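Local coordinates for protein yersinopine synthase (Yersinia pestis, PDB 6C4M) that catalyses the NADPH-dependent reductive condensation of pyruvate with an amino acid-derived intermediate, the last step in making the metallophore yersinopine, at residues S166-Y169 with A170-Y174. Residues are numbered along the deposited sequence; the frame is centred on the assembly and turned at random.
With NAP (NADP nicotinamide-adenine-dinucleotide phosphate), chain B.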
loop_
_atom_site.group_PDB
_atom_site.type_symbol
_atom_site.label_atom_id
_atom_site.label_comp_id
_atom_site.label_asym_id
_atom_site.label_seq_id
_atom_site.Cartn_x
_atom_site.Cartn_y
_atom_site.Cartn_z
ATOM N N SER A 166 -20.789 -16.680 -14.389
ATOM C CA SER A 166 -19.444 -16.527 -13.841
ATOM C C SER A 166 -19.469 -16.150 -12.369
ATOM O O SER A 166 -18.584 -16.559 -11.612
ATOM C CB SER A 166 -18.667 -15.483 -14.638
ATOM O OG SER A 166 -19.383 -14.257 -14.766
ATOM N N SER A 167 -20.468 -15.390 -11.939
ATOM C CA SER A 167 -20.606 -15.067 -10.532
ATOM C C SER A 167 -22.017 -14.574 -10.289
ATOM O O SER A 167 -22.752 -14.258 -11.226
ATOM C CB SER A 167 -19.591 -14.014 -10.088
ATOM O OG SER A 167 -19.910 -12.729 -10.595
ATOM N N TYR A 168 -22.391 -14.507 -9.012
ATOM C CA TYR A 168 -23.625 -13.824 -8.667
ATOM C C TYR A 168 -23.502 -12.372 -9.114
ATOM O O TYR A 168 -22.399 -11.799 -9.127
ATOM C CB TYR A 168 -23.911 -13.931 -7.169
ATOM C CG TYR A 168 -25.103 -13.120 -6.738
ATOM C CD1 TYR A 168 -26.355 -13.329 -7.314
ATOM C CD2 TYR A 168 -24.979 -12.136 -5.752
ATOM C CE1 TYR A 168 -27.442 -12.566 -6.937
ATOM C CE2 TYR A 168 -26.066 -11.369 -5.363
ATOM C CZ TYR A 168 -27.291 -11.590 -5.949
ATOM O OH TYR A 168 -28.376 -10.826 -5.555
ATOM N N TYR A 169 -24.625 -11.791 -9.540
ATOM C CA TYR A 169 -24.592 -10.534 -10.285
ATOM C C TYR A 169 -24.739 -9.293 -9.406
ATOM O O TYR A 169 -24.890 -8.178 -9.934
ATOM C CB TYR A 169 -25.676 -10.547 -11.373
ATOM C CG TYR A 169 -27.094 -10.744 -10.899
ATOM C CD1 TYR A 169 -27.881 -9.665 -10.504
ATOM C CD2 TYR A 169 -27.680 -12.019 -10.902
ATOM C CE1 TYR A 169 -29.219 -9.859 -10.088
ATOM C CE2 TYR A 169 -28.982 -12.218 -10.498
ATOM C CZ TYR A 169 -29.756 -11.157 -10.088
ATOM O OH TYR A 169 -31.078 -11.408 -9.720
ATOM N N ALA A 170 -24.645 -9.440 -8.088
ATOM C CA ALA A 170 -24.848 -8.318 -7.194
ATOM C C ALA A 170 -24.104 -8.537 -5.882
ATOM O O ALA A 170 -23.401 -9.535 -5.684
ATOM C CB ALA A 170 -26.328 -8.121 -6.912
ATOM N N ASP A 171 -24.340 -7.601 -4.968
ATOM C CA ASP A 171 -23.883 -7.629 -3.583
ATOM C C ASP A 171 -25.126 -7.487 -2.710
ATOM O O ASP A 171 -25.713 -6.401 -2.629
ATOM C CB ASP A 171 -22.900 -6.486 -3.340
ATOM C CG ASP A 171 -22.285 -6.519 -1.948
ATOM O OD1 ASP A 171 -22.906 -7.063 -1.006
ATOM O OD2 ASP A 171 -21.167 -5.998 -1.808
ATOM N N THR A 172 -25.531 -8.572 -2.063
ATOM C CA THR A 172 -26.813 -8.631 -1.371
ATOM C C THR A 172 -26.634 -9.283 -0.009
ATOM O O THR A 172 -25.957 -10.307 0.105
ATOM C CB THR A 172 -27.862 -9.439 -2.176
ATOM O OG1 THR A 172 -27.935 -8.926 -3.514
ATOM C CG2 THR A 172 -29.244 -9.341 -1.508
ATOM N N LYS A 173 -27.283 -8.708 1.006
ATOM C CA LYS A 173 -27.075 -9.098 2.392
ATOM C C LYS A 173 -28.379 -9.003 3.175
ATOM O O LYS A 173 -29.324 -8.300 2.794
ATOM C CB LYS A 173 -25.988 -8.225 3.046
ATOM C CG LYS A 173 -24.607 -8.686 2.680
ATOM C CD LYS A 173 -23.722 -7.556 2.157
ATOM C CE LYS A 173 -22.348 -8.103 1.741
ATOM N NZ LYS A 173 -22.467 -9.296 0.807
ATOM N N TYR A 174 -28.418 -9.727 4.286
ATOM C CA TYR A 174 -29.586 -9.728 5.156
ATOM C C TYR A 174 -29.795 -8.393 5.862
ATOM O O TYR A 174 -28.824 -7.784 6.296
ATOM C CB TYR A 174 -29.438 -10.843 6.173
ATOM C CG TYR A 174 -29.701 -12.215 5.606
ATOM C CD1 TYR A 174 -30.827 -12.458 4.836
ATOM C CD2 TYR A 174 -28.818 -13.268 5.836
ATOM C CE1 TYR A 174 -31.076 -13.708 4.323
ATOM C CE2 TYR A 174 -29.061 -14.529 5.321
ATOM C CZ TYR A 174 -30.195 -14.737 4.564
ATOM O OH TYR A 174 -30.461 -15.971 4.035
HETATM P PA NAP B . -25.036 -18.309 0.948
HETATM O O1A NAP B . -24.046 -18.576 -0.117
HETATM O O2A NAP B . -24.360 -17.907 2.285
HETATM O O5B NAP B . -25.939 -19.669 1.139
HETATM C C5B NAP B . -26.910 -19.895 0.093
HETATM C C4B NAP B . -27.696 -21.168 0.460
HETATM O O4B NAP B . -26.652 -22.318 0.565
HETATM C C3B NAP B . -28.264 -21.071 1.608
HETATM O O3B NAP B . -29.549 -21.771 1.614
HETATM C C2B NAP B . -27.263 -21.842 2.660
HETATM O O2B NAP B . -28.031 -22.353 3.805
HETATM C C1B NAP B . -26.760 -22.826 2.007
HETATM N N9A NAP B . -25.369 -22.962 2.444
HETATM C C8A NAP B . -24.342 -22.119 2.636
HETATM N N7A NAP B . -23.334 -22.887 3.076
HETATM C C5A NAP B . -23.770 -24.184 3.142
HETATM C C6A NAP B . -23.069 -25.299 3.528
HETATM N N6A NAP B . -21.709 -25.559 4.004
HETATM N N1A NAP B . -23.682 -26.497 3.522
HETATM C C2A NAP B . -24.994 -26.602 3.121
HETATM N N3A NAP B . -25.685 -25.489 2.739
HETATM C C4A NAP B . -25.049 -24.263 2.749
HETATM O O3 NAP B . -25.998 -17.059 0.438
HETATM P PN NAP B . -25.870 -16.087 -0.848
HETATM O O1N NAP B . -27.256 -15.826 -1.245
HETATM O O2N NAP B . -25.132 -14.826 -0.336
HETATM O O5D NAP B . -24.966 -16.685 -2.117
HETATM C C5D NAP B . -25.603 -17.341 -3.245
HETATM C C4D NAP B . -24.472 -17.730 -4.218
HETATM O O4D NAP B . -23.740 -16.412 -4.745
HETATM C C3D NAP B . -23.517 -18.457 -3.678
HETATM O O3D NAP B . -22.933 -19.272 -4.808
HETATM C C2D NAP B . -22.413 -17.490 -3.235
HETATM O O2D NAP B . -21.222 -18.113 -3.354
HETATM C C1D NAP B . -22.504 -16.407 -4.327
HETATM N N1N NAP B . -22.168 -15.034 -3.878
HETATM C C2N NAP B . -23.091 -14.206 -3.342
HETATM C C3N NAP B . -22.707 -12.899 -2.967
HETATM C C7N NAP B . -23.728 -11.922 -2.344
HETATM O O7N NAP B . -23.609 -10.767 -2.451
HETATM N N7N NAP B . -24.833 -12.496 -1.624
HETATM C C4N NAP B . -21.417 -12.478 -3.133
HETATM C C5N NAP B . -20.505 -13.308 -3.661
HETATM C C6N NAP B . -20.879 -14.599 -4.049
HETATM P P2B NAP B . -28.347 -21.338 5.131
HETATM O O1X NAP B . -27.106 -21.345 5.997
HETATM O O2X NAP B . -28.624 -19.950 4.663
HETATM O O3X NAP B . -29.495 -21.923 5.921
#
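Y168 and T172 meet through their hydroxyls where the loop after strand 161-165 of the Rossmann-type NADP-binding domain turns into strand 170-173, forming a wall of the nicotinamide pocket. With CG anti to the backbone N (chi1 174°), the Y168 ring reaches past A170 toward T172. T172 crosses it at about a right angle and brings OG1 to the ring edge, close to the ring plane; Y168 OH and T172 OG1 are 2.8 Å apart in a hydrogen bond. T172 OG1 also hydrogen-bonds to T206 OG1 on antiparallel strand 203-217, linking the buried hydroxyl pair to the next strand. A170 N sits over one face of the Y168 ring, offset toward the rim, and A170 CB packs 3.6 Å from Y168 CE2. Y169 points away from the strand; its ring offers a face to Y168 CE1, and its OH hydrogen-bonds to D40 OD2 on helix 32-44. At the root of the Y168 side chain, CB lies 3.5 Å from NAP O4D of the nicotinamide ribose. Farther along the strand, the T172 backbone grips both ends of the carboxamide, fixing the rotation of that group: T172 N donates to NAP O7N (2.9 Å, 165°), and NAP N7N donates to T172 O at 3.0 Å. The residues on either side of T172 in sequence pair with each other: K173 NZ forms a salt bridge with D171 OD1, 2.9 Å away.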